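Local coordinates for possible transcriptional regulatory arsR-family protein (Mycobacterium bovis, PDB 3GW2) that probably binds DNA as an ArsR-family transcriptional regulator and forms part of a regulatory network that coordinates tolerance to the antitubercular drug bedaquiline, at residues L31-Q36 with T46-N51; A61-G66 with Q77-A82; A40-A45 with M50-A55. All coordinates share one frame; numbering follows the deposited sequence. Where two conformers were deposited one is given.

All three contacts belong to one winged helix-turn-helix domain of the ArsR type. Contact 1 opens first along the chain and packs helix 41-48 on helix 27-34. Contact 3 opens next, and the two end on the same stretch, sharing Met50 and Asn51. Their centres are about 8 Å apart. Both close before contact 2 opens. The centre of contact 2 is about 12 Å from that of contact 1 and about 13 Å from that of contact 3. Contacts 3 and 2 join helix 52-64, probably the recognition helix, to helix 41-48 and to strand 76-81 of the wing hairpin. Helices 41-48 and 52-64 form the DNA-binding motif.

Contact 1 (L31-Q36 with T46-N51); sequences LDLLAQ and TATGMN
Leu33 meets Ala47 through the two methyls at the end of its side chain. CG lies anti to the backbone N, chi1 -173°, and this carries the isobutyl group out from helix 27-34 toward helix 41-48. Both branches reach the same alanine methyl. Leu33 CD2 comes to 3.6 Å from Ala47 CB, and Leu33 CD1 to 3.9 Å from the same Ala47 CB. The alanine methyl therefore faces the forked tip of the leucine. Thr48 adds a looser touch with its methyl branch, CG2 4.5 Å from Leu33 CD2. Its hydroxyl serves another purpose and bonds back to the carbonyl of Ile44 in its own helix. The CA atoms of Leu33 and Ala47 are 8.0 Å apart, and the leucine side chain and one alanine methyl bridge the two backbones.

The contact is small and lies near the surface. Leu33 also packs on Ile44, which extends the apolar seam inward. Beyond Thr48, Gly49 takes a positive phi of 68° and closes the helix in a Schellman motif. Arg26 donates to the Thr48 carbonyl at this end. The arrangement is apolar packing between helix 27-34 and the first helix of the helix-turn-helix, part of the helical bundle of a winged-helix domain.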
loop_
_atom_site.group_PDB
_atom_site.type_symbol
_atom_site.label_atom_id
_atom_site.label_comp_id
_atom_site.label_asym_id
_atom_site.label_seq_id
_atom_site.Cartn_x
_atom_site.Cartn_y
_atom_site.Cartn_z
ATOM N N LEU A 31 -9.550 6.837 6.271
ATOM C CA LEU A 31 -8.264 7.384 6.717
ATOM C C LEU A 31 -8.258 8.903 6.715
ATOM O O LEU A 31 -7.803 9.522 7.678
ATOM C CB LEU A 31 -7.103 6.798 5.893
ATOM C CG LEU A 31 -6.798 5.320 6.143
ATOM C CD1 LEU A 31 -5.658 4.853 5.245
ATOM C CD2 LEU A 31 -6.445 5.067 7.610
ATOM N N ASP A 32 -8.799 9.510 5.659
ATOM C CA ASP A 32 -8.945 10.974 5.608
ATOM C C ASP A 32 -9.828 11.489 6.722
ATOM O O ASP A 32 -9.552 12.534 7.312
ATOM C CB ASP A 32 -9.498 11.431 4.257
ATOM C CG ASP A 32 -8.423 12.006 3.360
ATOM O OD1 ASP A 32 -7.710 12.946 3.785
ATOM O OD2 ASP A 32 -8.279 11.527 2.221
ATOM N N LEU A 33 -10.876 10.730 7.030
ATOM C CA LEU A 33 -11.809 11.100 8.084
ATOM C C LEU A 33 -11.174 11.059 9.473
ATOM O O LEU A 33 -11.427 11.935 10.305
ATOM C CB LEU A 33 -13.046 10.202 8.041
ATOM C CG LEU A 33 -14.172 10.589 8.984
ATOM C CD1 LEU A 33 -14.863 11.886 8.538
ATOM C CD2 LEU A 33 -15.159 9.448 9.086
ATOM N N LEU A 34 -10.354 10.042 9.719
ATOM C CA LEU A 34 -9.718 9.876 11.022
ATOM C C LEU A 34 -8.483 10.763 11.183
ATOM O O LEU A 34 -7.929 10.865 12.270
ATOM C CB LEU A 34 -9.340 8.407 11.241
ATOM C CG LEU A 34 -10.475 7.376 11.303
ATOM C CD1 LEU A 34 -9.885 6.011 11.473
ATOM C CD2 LEU A 34 -11.439 7.692 12.436
ATOM N N ALA A 35 -8.064 11.395 10.092
ATOM C CA ALA A 35 -6.810 12.131 10.037
ATOM C C ALA A 35 -7.084 13.606 10.040
ATOM O O ALA A 35 -7.377 14.167 8.991
ATOM C CB ALA A 35 -6.018 11.748 8.763
ATOM N N GLN A 36 -7.032 14.237 11.212
ATOM C CA GLN A 36 -6.863 13.519 12.477
ATOM C C GLN A 36 -8.058 13.709 13.453
ATOM O O GLN A 36 -8.749 14.746 13.470
ATOM C CB GLN A 36 -5.506 13.854 13.113
ATOM C CG GLN A 36 -5.107 13.010 14.336
ATOM C CD GLN A 36 -4.498 11.652 14.008
ATOM O OE1 GLN A 36 -3.674 11.513 13.090
ATOM N NE2 GLN A 36 -4.874 10.643 14.791
ATOM N N THR A 46 -21.643 6.670 8.935
ATOM C CA THR A 46 -22.501 7.776 8.522
ATOM C C THR A 46 -21.758 8.801 7.651
ATOM O O THR A 46 -22.282 9.246 6.618
ATOM C CB THR A 46 -23.096 8.459 9.750
ATOM O OG1 THR A 46 -23.876 7.497 10.481
ATOM C CG2 THR A 46 -24.006 9.633 9.345
ATOM N N ALA A 47 -20.539 9.159 8.059
ATOM C CA ALA A 47 -19.734 10.126 7.319
ATOM C C ALA A 47 -19.359 9.623 5.928
ATOM O O ALA A 47 -19.281 10.404 4.986
ATOM C CB ALA A 47 -18.466 10.508 8.108
ATOM N N THR A 48 -19.120 8.331 5.791
ATOM C CA THR A 48 -18.670 7.801 4.505
ATOM C C THR A 48 -19.815 7.202 3.685
ATOM O O THR A 48 -19.593 6.709 2.582
ATOM C CB THR A 48 -17.621 6.712 4.693
ATOM O OG1 THR A 48 -18.207 5.649 5.456
ATOM C CG2 THR A 48 -16.403 7.276 5.399
ATOM N N GLY A 49 -21.031 7.252 4.222
ATOM C CA GLY A 49 -22.188 6.666 3.553
ATOM C C GLY A 49 -22.151 5.138 3.474
ATOM O O GLY A 49 -22.791 4.568 2.606
HETATM N N MSE A 50 -21.422 4.482 4.383
HETATM C CA MSE A 50 -21.336 3.019 4.392
HETATM C C MSE A 50 -22.333 2.466 5.388
HETATM O O MSE A 50 -22.510 3.044 6.447
HETATM C CB MSE A 50 -19.942 2.522 4.804
HETATM C CG MSE A 50 -18.807 2.850 3.843
HETATM SE SE MSE A 50 -17.107 2.397 4.719
HETATM C CE MSE A 50 -15.898 3.413 3.535
ATOM N N ASN A 51 -22.972 1.345 5.061
ATOM C CA ASN A 51 -23.737 0.631 6.075
ATOM C C ASN A 51 -22.766 0.132 7.165
ATOM O O ASN A 51 -21.551 0.035 6.925
ATOM C CB ASN A 51 -24.525 -0.525 5.459
ATOM C CG ASN A 51 -23.621 -1.606 4.882
ATOM O OD1 ASN A 51 -23.292 -2.566 5.564
ATOM N ND2 ASN A 51 -23.214 -1.450 3.626
#

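Contact 2 (A61-G66 with Q77-A82); sequences ALKSGG and QYYRIA
Lys63 places its CG beside its carbonyl carbon and across from N, chi1 -159°, and the next two torsions carry the extended chain past the ring of Tyr79. Tyr79 CG lies roughly anti to its own carbonyl carbon, chi1 -83°, and the side chain leaves strand 76-81 toward helix 52-64. The two meet loosely. Lys63 CD lies 4.3 Å from Tyr79 CE1 and approaches the ring obliquely. The aliphatic part of the lysine makes this touch, not its ammonium group. The Tyr79 side chain is buried and also packs on Val41 of helix 41-48 and on Val68 and Ala70 of strand 68-73.

The second touch is at the end of both segments. Gly66 has a phi of 75° and ends the helix in a Schellman motif. One of the two bonds back into the last turn is Gly66 N to Lys63 O, at 2.9 Å. The glycine carbonyl meets a methyl group: Gly66 O is 3.4 Å from Ala82 CB. The CA atoms of Gly66 and Ala82 are 6.9 Å apart. Ala82 also shares a backbone hydrogen bond with Leu67, just after the glycine. Thus the chain leaving helix 52-64 is held beside the strand that returns from the hairpin. This is the junction of recognition helix and beta wing in the winged helix-turn-helix fold.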
loop_
_atom_site.group_PDB
_atom_site.type_symbol
_atom_site.label_atom_id
_atom_site.label_comp_id
_atom_site.label_asym_id
_atom_site.label_seq_id
_atom_site.Cartn_x
_atom_site.Cartn_y
_atom_site.Cartn_z
ATOM N N ALA A 61 -10.215 -4.365 7.909
ATOM C CA ALA A 61 -9.193 -4.407 6.871
ATOM C C ALA A 61 -8.063 -3.431 7.174
ATOM O O ALA A 61 -6.890 -3.781 7.049
ATOM C CB ALA A 61 -9.793 -4.142 5.496
ATOM N N LEU A 62 -8.414 -2.213 7.586
ATOM C CA LEU A 62 -7.416 -1.222 8.019
ATOM C C LEU A 62 -6.607 -1.686 9.227
ATOM O O LEU A 62 -5.382 -1.511 9.272
ATOM C CB LEU A 62 -8.065 0.139 8.279
ATOM C CG LEU A 62 -8.625 0.822 7.023
ATOM C CD1 LEU A 62 -9.446 2.038 7.428
ATOM C CD2 LEU A 62 -7.495 1.206 6.060
ATOM N N LYS A 63 -7.292 -2.291 10.193
ATOM C CA LYS A 63 -6.661 -2.807 11.415
ATOM C C LYS A 63 -5.662 -3.941 11.129
ATOM O O LYS A 63 -4.570 -3.956 11.695
ATOM C CB LYS A 63 -7.739 -3.281 12.383
ATOM C CG LYS A 63 -7.324 -3.374 13.854
ATOM C CD LYS A 63 -8.519 -3.900 14.642
ATOM C CE LYS A 63 -8.250 -4.044 16.138
ATOM N NZ LYS A 63 -7.314 -5.162 16.456
ATOM N N SER A 64 -6.023 -4.876 10.248
ATOM C CA SER A 64 -5.124 -5.982 9.876
ATOM C C SER A 64 -3.858 -5.484 9.191
ATOM O O SER A 64 -2.828 -6.138 9.237
ATOM C CB SER A 64 -5.826 -6.978 8.952
ATOM O OG SER A 64 -7.018 -7.466 9.543
ATOM N N GLY A 65 -3.949 -4.325 8.543
ATOM C CA GLY A 65 -2.795 -3.714 7.913
ATOM C C GLY A 65 -2.033 -2.796 8.852
ATOM O O GLY A 65 -1.073 -2.144 8.438
ATOM N N GLY A 66 -2.460 -2.740 10.115
ATOM C CA GLY A 66 -1.761 -1.972 11.133
ATOM C C GLY A 66 -1.961 -0.471 11.034
ATOM O O GLY A 66 -1.213 0.296 11.656
ATOM N N GLN A 77 -17.379 1.466 19.640
ATOM C CA GLN A 77 -15.999 1.179 19.329
ATOM C C GLN A 77 -15.419 2.421 18.637
ATOM O O GLN A 77 -16.029 2.976 17.710
ATOM C CB GLN A 77 -15.952 -0.019 18.388
ATOM C CG GLN A 77 -14.975 -1.104 18.763
ATOM C CD GLN A 77 -14.876 -2.179 17.697
ATOM O OE1 GLN A 77 -15.641 -2.189 16.725
ATOM N NE2 GLN A 77 -13.923 -3.085 17.863
ATOM N N TYR A 78 -14.261 2.867 19.096
ATOM C CA TYR A 78 -13.609 4.051 18.548
ATOM C C TYR A 78 -12.327 3.653 17.828
ATOM O O TYR A 78 -11.493 2.927 18.372
ATOM C CB TYR A 78 -13.314 5.078 19.653
ATOM C CG TYR A 78 -14.561 5.642 20.298
ATOM C CD1 TYR A 78 -15.124 6.838 19.849
ATOM C CD2 TYR A 78 -15.190 4.975 21.355
ATOM C CE1 TYR A 78 -16.286 7.360 20.439
ATOM C CE2 TYR A 78 -16.352 5.486 21.950
ATOM C CZ TYR A 78 -16.896 6.675 21.481
ATOM O OH TYR A 78 -18.043 7.182 22.064
ATOM N N TYR A 79 -12.176 4.134 16.604
ATOM C CA TYR A 79 -10.996 3.829 15.790
ATOM C C TYR A 79 -10.174 5.085 15.576
ATOM O O TYR A 79 -10.733 6.180 15.461
ATOM C CB TYR A 79 -11.413 3.285 14.420
ATOM C CG TYR A 79 -11.723 1.812 14.397
ATOM C CD1 TYR A 79 -10.764 0.897 13.966
ATOM C CD2 TYR A 79 -12.967 1.329 14.813
ATOM C CE1 TYR A 79 -11.025 -0.469 13.933
ATOM C CE2 TYR A 79 -13.251 -0.047 14.777
ATOM C CZ TYR A 79 -12.265 -0.933 14.334
ATOM O OH TYR A 79 -12.505 -2.285 14.277
ATOM N N ARG A 80 -8.860 4.923 15.523
ATOM C CA ARG A 80 -7.981 6.008 15.142
ATOM C C ARG A 80 -6.786 5.510 14.360
ATOM O O ARG A 80 -6.400 4.348 14.434
ATOM C CB ARG A 80 -7.489 6.813 16.348
ATOM C CG ARG A 80 -7.323 6.055 17.642
ATOM C CD ARG A 80 -6.237 5.023 17.632
ATOM N NE ARG A 80 -5.389 5.056 18.836
ATOM C CZ ARG A 80 -5.665 4.462 19.996
ATOM N NH1 ARG A 80 -6.803 3.804 20.195
ATOM N NH2 ARG A 80 -4.795 4.549 20.987
ATOM N N ILE A 81 -6.207 6.441 13.622
ATOM C CA ILE A 81 -4.938 6.242 12.931
ATOM C C ILE A 81 -3.894 5.788 13.945
ATOM O O ILE A 81 -3.749 6.397 14.994
ATOM C CB ILE A 81 -4.561 7.532 12.174
ATOM C CG1 ILE A 81 -5.411 7.577 10.891
ATOM C CG2 ILE A 81 -3.018 7.634 11.905
ATOM C CD1 ILE A 81 -5.307 8.854 10.128
ATOM N N ALA A 82 -3.212 4.684 13.627
ATOM C CA ALA A 82 -2.373 3.954 14.585
ATOM C C ALA A 82 -1.145 4.708 15.104
ATOM O O ALA A 82 -0.716 4.479 16.245
ATOM C CB ALA A 82 -1.970 2.592 14.014
#

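Contact 3 (A40-A45 with M50-A55); sequences AVEAIA and MNLTTA
Ala45 and Met50 are joined across the turn by a backbone hydrogen bond, Met50 N to Ala45 O at 2.8 Å, with their CA atoms 4.7 Å apart. The bond is bent, with an angle of 138° at the hydrogen. Met50 is a selenomethionine. Its CG stands anti to its carbonyl carbon, chi1 -66°, and the extended chain leads its selenium end away from segment 40-45. There Met50 packs on Ile30 of helix 27-34 and on Asn58 of helix 52-64.

The methyl of Ala45 is the centre of the packing. Ala45 CB lies 3.7 Å from Ala55 CB, a close meeting of two methyls that lets the helices approach. On another flank Leu52 CD1 reaches Ala45 CB at 3.6 Å. The same Leu52 methyl lies over the backbone of Glu42, with Leu52 CD1 4.1 Å from Glu42 CA. The carboxylate of Glu42 points elsewhere and forms a salt bridge with Arg76.

Asn51 caps the second helix. Asn51 OD1 accepts from Thr54 N at 2.9 Å, and the donor stands above the carbonyl plane of the amide. In chemical terms, one backbone bond and apolar packing around Ala45 hold the turn, which probably helps set how helix 52-64 is presented to DNA.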
loop_
_atom_site.group_PDB
_atom_site.type_symbol
_atom_site.label_atom_id
_atom_site.label_comp_id
_atom_site.label_asym_id
_atom_site.label_seq_id
_atom_site.Cartn_x
_atom_site.Cartn_y
_atom_site.Cartn_z
ATOM N N ALA A 40 -16.074 7.133 16.351
ATOM C CA ALA A 40 -16.834 5.898 16.557
ATOM C C ALA A 40 -17.212 5.279 15.214
ATOM O O ALA A 40 -17.376 5.986 14.233
ATOM C CB ALA A 40 -18.102 6.163 17.398
ATOM N N VAL A 41 -17.364 3.957 15.189
ATOM C CA VAL A 41 -17.774 3.218 13.988
ATOM C C VAL A 41 -19.043 3.824 13.356
ATOM O O VAL A 41 -19.106 4.025 12.127
ATOM C CB VAL A 41 -18.032 1.719 14.322
ATOM C CG1 VAL A 41 -18.510 0.944 13.092
ATOM C CG2 VAL A 41 -16.775 1.087 14.903
ATOM N N GLU A 42 -20.043 4.095 14.206
ATOM C CA GLU A 42 -21.332 4.649 13.771
ATOM C C GLU A 42 -21.102 5.940 12.989
ATOM O O GLU A 42 -21.646 6.135 11.890
ATOM C CB GLU A 42 -22.225 4.935 14.993
ATOM C CG GLU A 42 -23.660 4.463 14.842
ATOM C CD GLU A 42 -24.631 5.142 15.827
ATOM O OE1 GLU A 42 -24.326 5.214 17.050
ATOM O OE2 GLU A 42 -25.707 5.610 15.369
ATOM N N ALA A 43 -20.273 6.818 13.562
ATOM C CA ALA A 43 -19.956 8.107 12.939
ATOM C C ALA A 43 -19.207 7.940 11.609
ATOM O O ALA A 43 -19.498 8.641 10.631
ATOM C CB ALA A 43 -19.171 9.005 13.915
ATOM N N ILE A 44 -18.256 7.010 11.578
ATOM C CA ILE A 44 -17.459 6.713 10.381
ATOM C C ILE A 44 -18.357 6.163 9.256
ATOM O O ILE A 44 -18.211 6.532 8.082
ATOM C CB ILE A 44 -16.328 5.686 10.699
ATOM C CG1 ILE A 44 -15.292 6.299 11.653
ATOM C CG2 ILE A 44 -15.634 5.197 9.428
ATOM C CD1 ILE A 44 -14.434 5.273 12.378
ATOM N N ALA A 45 -19.285 5.295 9.627
ATOM C CA ALA A 45 -20.239 4.715 8.683
ATOM C C ALA A 45 -21.109 5.814 8.073
ATOM O O ALA A 45 -21.285 5.888 6.853
ATOM C CB ALA A 45 -21.107 3.699 9.393
HETATM N N MSE A 50 -21.422 4.482 4.383
HETATM C CA MSE A 50 -21.336 3.019 4.392
HETATM C C MSE A 50 -22.333 2.466 5.388
HETATM O O MSE A 50 -22.510 3.044 6.447
HETATM C CB MSE A 50 -19.942 2.522 4.804
HETATM C CG MSE A 50 -18.807 2.850 3.843
HETATM SE SE MSE A 50 -17.107 2.397 4.719
HETATM C CE MSE A 50 -15.898 3.413 3.535
ATOM N N ASN A 51 -22.972 1.345 5.061
ATOM C CA ASN A 51 -23.737 0.631 6.075
ATOM C C ASN A 51 -22.766 0.132 7.165
ATOM O O ASN A 51 -21.551 0.035 6.925
ATOM C CB ASN A 51 -24.525 -0.525 5.459
ATOM C CG ASN A 51 -23.621 -1.606 4.882
ATOM O OD1 ASN A 51 -23.292 -2.566 5.564
ATOM N ND2 ASN A 51 -23.214 -1.450 3.626
ATOM N N LEU A 52 -23.308 -0.168 8.345
ATOM C CA LEU A 52 -22.522 -0.588 9.503
ATOM C C LEU A 52 -21.659 -1.833 9.253
ATOM O O LEU A 52 -20.539 -1.894 9.730
ATOM C CB LEU A 52 -23.443 -0.830 10.711
ATOM C CG LEU A 52 -23.483 0.118 11.926
ATOM C CD1 LEU A 52 -22.943 1.545 11.673
ATOM C CD2 LEU A 52 -24.914 0.141 12.554
ATOM N N THR A 53 -22.178 -2.813 8.508
ATOM C CA THR A 53 -21.414 -4.013 8.157
ATOM C C THR A 53 -20.211 -3.697 7.248
ATOM O O THR A 53 -19.079 -4.154 7.506
ATOM C CB THR A 53 -22.319 -5.081 7.523
ATOM O OG1 THR A 53 -23.423 -5.337 8.401
ATOM C CG2 THR A 53 -21.561 -6.399 7.266
ATOM N N THR A 54 -20.453 -2.922 6.190
ATOM C CA THR A 54 -19.381 -2.450 5.280
ATOM C C THR A 54 -18.315 -1.657 6.032
ATOM O O THR A 54 -17.125 -1.918 5.891
ATOM C CB THR A 54 -19.970 -1.603 4.133
ATOM O OG1 THR A 54 -20.886 -2.409 3.376
ATOM C CG2 THR A 54 -18.877 -1.075 3.197
ATOM N N ALA A 55 -18.735 -0.703 6.853
ATOM C CA ALA A 55 -17.803 0.110 7.618
ATOM C C ALA A 55 -16.932 -0.767 8.523
ATOM O O ALA A 55 -15.714 -0.611 8.569
ATOM C CB ALA A 55 -18.563 1.163 8.470
#